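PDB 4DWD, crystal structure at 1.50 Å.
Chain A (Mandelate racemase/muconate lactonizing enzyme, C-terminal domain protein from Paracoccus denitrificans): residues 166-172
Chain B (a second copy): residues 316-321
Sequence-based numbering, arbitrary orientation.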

ATOM      1  N   ASP A 166     -30.704  -1.203  19.422  1.00 25.21           N
ATOM      2  CA  ASP A 166     -30.773  -2.611  19.050  1.00 24.36           C
ATOM      3  C   ASP A 166     -29.836  -2.883  17.876  1.00 23.49           C
ATOM      4  O   ASP A 166     -30.047  -2.358  16.779  1.00 22.73           O
ATOM      5  CB  ASP A 166     -32.224  -2.955  18.698  1.00 24.28           C
ATOM      6  CG  ASP A 166     -32.419  -4.415  18.336  1.00 26.00           C
ATOM      7  OD1 ASP A 166     -31.436  -5.107  17.982  1.00 25.82           O
ATOM      8  OD2 ASP A 166     -33.578  -4.869  18.396  1.00 31.99           O
ATOM      9  N   ARG A 167     -28.813  -3.709  18.100  1.00 21.01           N
ATOM     10  CA  ARG A 167     -27.759  -3.916  17.092  1.00 21.19           C
ATOM     11  C   ARG A 167     -28.175  -4.739  15.874  1.00 21.41           C
ATOM     12  O   ARG A 167     -27.387  -4.881  14.931  1.00 22.08           O
ATOM     13  CB  ARG A 167     -26.479  -4.485  17.713  1.00 22.25           C
ATOM     14  CG  ARG A 167     -25.676  -3.450  18.489  1.00 20.95           C
ATOM     15  CD  ARG A 167     -24.436  -4.115  19.045  1.00 20.73           C
ATOM     16  NE  ARG A 167     -23.402  -4.304  18.033  1.00 17.48           N
ATOM     17  CZ  ARG A 167     -22.185  -4.771  18.307  1.00 14.12           C
ATOM     18  NH1 ARG A 167     -21.879  -5.099  19.552  1.00 15.43           N
ATOM     19  NH2 ARG A 167     -21.262  -4.876  17.366  1.00  7.45           N
ATOM     20  N   THR A 168     -29.397  -5.273  15.891  1.00 21.93           N
ATOM     21  CA  THR A 168     -29.988  -5.852  14.676  1.00 21.17           C
ATOM     22  C   THR A 168     -30.523  -4.765  13.733  1.00 21.23           C
ATOM     23  O   THR A 168     -30.892  -5.059  12.598  1.00 22.67           O
ATOM     24  CB  THR A 168     -31.113  -6.875  14.969  1.00 21.57           C
ATOM     25  OG1 THR A 168     -32.266  -6.212  15.508  1.00 21.70           O
ATOM     26  CG2 THR A 168     -30.633  -7.958  15.939  1.00 18.55           C
ATOM     27  N   ARG A 169     -30.568  -3.525  14.216  1.00 20.47           N
ATOM     28  CA  ARG A 169     -31.067  -2.395  13.436  1.00 19.50           C
ATOM     29  C   ARG A 169     -29.905  -1.453  13.105  1.00 18.37           C
ATOM     30  O   ARG A 169     -28.886  -1.446  13.791  1.00 20.95           O
ATOM     31  CB  ARG A 169     -32.156  -1.650  14.214  1.00 20.23           C
ATOM     32  CG  ARG A 169     -33.251  -2.530  14.812  1.00 23.29           C
ATOM     33  CD  ARG A 169     -34.443  -1.685  15.241  1.00 19.26           C
ATOM     34  NE  ARG A 169     -35.098  -1.131  14.084  1.00 21.12           N
ATOM     35  CZ  ARG A 169     -35.935  -0.079  14.061  1.00 20.52           C
ATOM     36  NH1 ARG A 169     -36.200   0.571  15.196  1.00 28.51           N
ATOM     37  NH2 ARG A 169     -36.457   0.332  12.934  1.00 21.09           N
ATOM     38  N   CYS A 170     -30.050  -0.664  12.052  1.00 16.97           N
ATOM     39  CA  CYS A 170     -28.945   0.157  11.583  1.00 15.72           C
ATOM     40  C   CYS A 170     -29.477   1.467  11.012  1.00 14.58           C
ATOM     41  O   CYS A 170     -30.511   1.474  10.338  1.00 15.36           O
ATOM     42  CB  CYS A 170     -28.168  -0.632  10.524  1.00 17.63           C
ATOM     43  SG  CYS A 170     -26.591   0.099  10.057  1.00 18.26           S
ATOM     44  N   ASP A 171     -28.786   2.575  11.299  1.00 12.75           N
ATOM     45  CA  ASP A 171     -29.164   3.892  10.791  1.00 13.95           C
ATOM     46  C   ASP A 171     -30.640   4.187  11.075  1.00 14.13           C
ATOM     47  O   ASP A 171     -31.370   4.639  10.184  1.00 15.05           O
ATOM     48  CB  ASP A 171     -28.903   4.000   9.273  1.00 13.88           C
ATOM     49  CG  ASP A 171     -27.412   4.011   8.905  1.00 13.28           C
ATOM     50  OD1 ASP A 171     -26.553   4.112   9.793  1.00 12.18           O
ATOM     51  OD2 ASP A 171     -27.112   3.932   7.693  1.00 14.77           O
ATOM     52  N   VAL A 172     -31.073   3.922  12.307  1.00 13.81           N
ATOM     53  CA  VAL A 172     -32.500   3.966  12.658  1.00 14.64           C
ATOM     54  C   VAL A 172     -33.102   5.362  12.604  1.00 14.76           C
ATOM     55  O   VAL A 172     -34.192   5.545  12.054  1.00 16.57           O
ATOM     56  CB  VAL A 172     -32.748   3.330  14.046  1.00 14.59           C
ATOM     57  CG1 VAL A 172     -34.172   3.585  14.550  1.00 15.68           C
ATOM     58  CG2 VAL A 172     -32.478   1.838  13.966  1.00 17.96           C
TER
ATOM     59  N   LEU B 316     -32.857  -9.487   4.920  1.00 10.45           N
ATOM     60  CA  LEU B 316     -31.688  -8.638   5.196  1.00 12.77           C
ATOM     61  C   LEU B 316     -31.815  -7.991   6.576  1.00 13.96           C
ATOM     62  O   LEU B 316     -32.722  -7.186   6.805  1.00 15.19           O
ATOM     63  CB  LEU B 316     -31.514  -7.570   4.098  1.00 14.07           C
ATOM     64  CG  LEU B 316     -30.349  -6.582   4.245  1.00 15.57           C
ATOM     65  CD1 LEU B 316     -28.995  -7.247   4.014  1.00 17.74           C
ATOM     66  CD2 LEU B 316     -30.541  -5.428   3.273  1.00 18.21           C
HETATM   67  N   MSE B 317     -30.915  -8.356   7.489  1.00 14.37           N
HETATM   68  CA  MSE B 317     -30.936  -7.807   8.859  1.00 14.94           C
HETATM   69  C   MSE B 317     -30.786  -6.301   8.874  1.00 16.89           C
HETATM   70  O   MSE B 317     -31.702  -5.599   9.294  1.00 19.84           O
HETATM   71  CB  MSE B 317     -29.869  -8.494   9.709  1.00 16.76           C
HETATM   72  CG  MSE B 317     -29.935  -7.999  11.146  1.00 17.68           C
HETATM   73 SE   MSE B 317     -28.611  -8.960  12.249  1.00 23.18          SE
HETATM   74  CE  MSE B 317     -27.031  -8.882  11.060  1.00 22.68           C
ATOM     75  N   HIS B 318     -29.638  -5.804   8.414  1.00 17.57           N
ATOM     76  CA  HIS B 318     -29.326  -4.362   8.457  1.00 19.56           C
ATOM     77  C   HIS B 318     -29.759  -3.689   7.198  1.00 21.30           C
ATOM     78  O   HIS B 318     -28.925  -3.233   6.399  1.00 23.41           O
ATOM     79  CB  HIS B 318     -27.839  -4.131   8.709  1.00 22.10           C
ATOM     80  CG  HIS B 318     -27.377  -4.593  10.066  1.00 22.59           C
ATOM     81  ND1 HIS B 318     -26.181  -5.181  10.265  1.00 26.46           N
ATOM     82  CD2 HIS B 318     -28.010  -4.553  11.308  1.00 21.50           C
ATOM     83  CE1 HIS B 318     -26.048  -5.492  11.570  1.00 25.36           C
ATOM     84  NE2 HIS B 318     -27.172  -5.111  12.206  1.00 22.87           N
HETATM   85  N   MSE B 319     -31.073  -3.637   6.999  1.00 18.07           N
HETATM   86  CA  MSE B 319     -31.657  -2.866   5.900  1.00 19.70           C
HETATM   87  C   MSE B 319     -31.521  -1.393   6.228  1.00 20.40           C
HETATM   88  O   MSE B 319     -32.033  -0.934   7.253  1.00 22.36           O
HETATM   89  CB  MSE B 319     -33.112  -3.249   5.683  1.00 20.92           C
HETATM   90  CG  MSE B 319     -33.500  -2.840   4.268  1.00 22.85           C
HETATM   91 SE   MSE B 319     -35.185  -3.713   3.730  1.00 28.41          SE
HETATM   92  CE  MSE B 319     -36.202  -2.119   4.196  1.00 21.73           C
ATOM     93  N   THR B 320     -30.835  -0.648   5.360  1.00 16.02           N
ATOM     94  CA  THR B 320     -30.512   0.760   5.621  1.00 16.38           C
ATOM     95  C   THR B 320     -31.217   1.756   4.693  1.00 16.84           C
ATOM     96  O   THR B 320     -31.351   2.930   5.041  1.00 18.68           O
ATOM     97  CB  THR B 320     -28.997   1.015   5.521  1.00 15.92           C
ATOM     98  OG1 THR B 320     -28.522   0.545   4.251  1.00 16.88           O
ATOM     99  CG2 THR B 320     -28.253   0.293   6.645  1.00 18.55           C
ATOM    100  N   LYS B 321     -31.609   1.291   3.509  1.00 14.52           N
ATOM    101  CA  LYS B 321     -32.342   2.093   2.520  1.00 14.44           C
ATOM    102  C   LYS B 321     -33.600   1.312   2.088  1.00 14.74           C
ATOM    103  O   LYS B 321     -33.663   0.088   2.251  1.00 15.81           O
ATOM    104  CB  LYS B 321     -31.437   2.442   1.320  1.00 14.53           C
ATOM    105  CG  LYS B 321     -30.118   3.117   1.706  1.00 16.67           C
ATOM    106  CD  LYS B 321     -30.281   4.557   2.143  1.00 18.50           C
ATOM    107  CE  LYS B 321     -28.936   5.281   2.160  1.00 14.86           C
ATOM    108  NZ  LYS B 321     -28.030   4.881   3.292  1.00 16.09           N
TER
HETATM  109  O   HOH W   1     -33.366  -5.587  11.662  1.00 28.57           O
HETATM  110  O   HOH W   2     -31.872  -2.003  10.072  1.00 27.79           O
HETATM  111  O   HOH W   3     -26.723   6.293   6.057  1.00 20.43           O
HETATM  112  O   HOH W   4     -29.174   4.769   5.866  1.00 21.01           O

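The one direct hydrogen bond between the two stretches runs from NE2 of H318(B) to the carbonyl O of R167(A), 2.7 Å long with an N-H...O angle of 160°. Imidazole suits this place because its ring carries a donor nitrogen well beyond the backbone, and a carbonyl can only accept. The ring meets chain A edge-on here: its CD2, a polarized C-H, lies 3.2 Å from O of T168(A).

Those carbonyls are presented by a type I turn from D166(A) to R169(A), closed by R169(A) N to D166(A) O at 2.9 Å. D166(A) OD1 braces it, accepting from T168(A) N at 2.9 Å and T168(A) OG1 at 2.8 Å.

Neither stretch forms regular secondary structure, and water joins their backbones. Water 1 donates to both T168(A) O and M317(B) O, reconciling two acceptors that cannot bond each other; water 2 donates to M319(B) O and accepts weakly from C170(A) N. D171(A) OD2 and K321(B) NZ, 4.6 Å apart, are too distant for a salt bridge, but water 4 links them and also donates to T320(B) O.

Between these polar sites, C170(A) points toward chain B. Its compact side chain packs CB against H318(B) CB at 4.0 Å and SG against the T320(B) methyl CG2 at 3.8 Å.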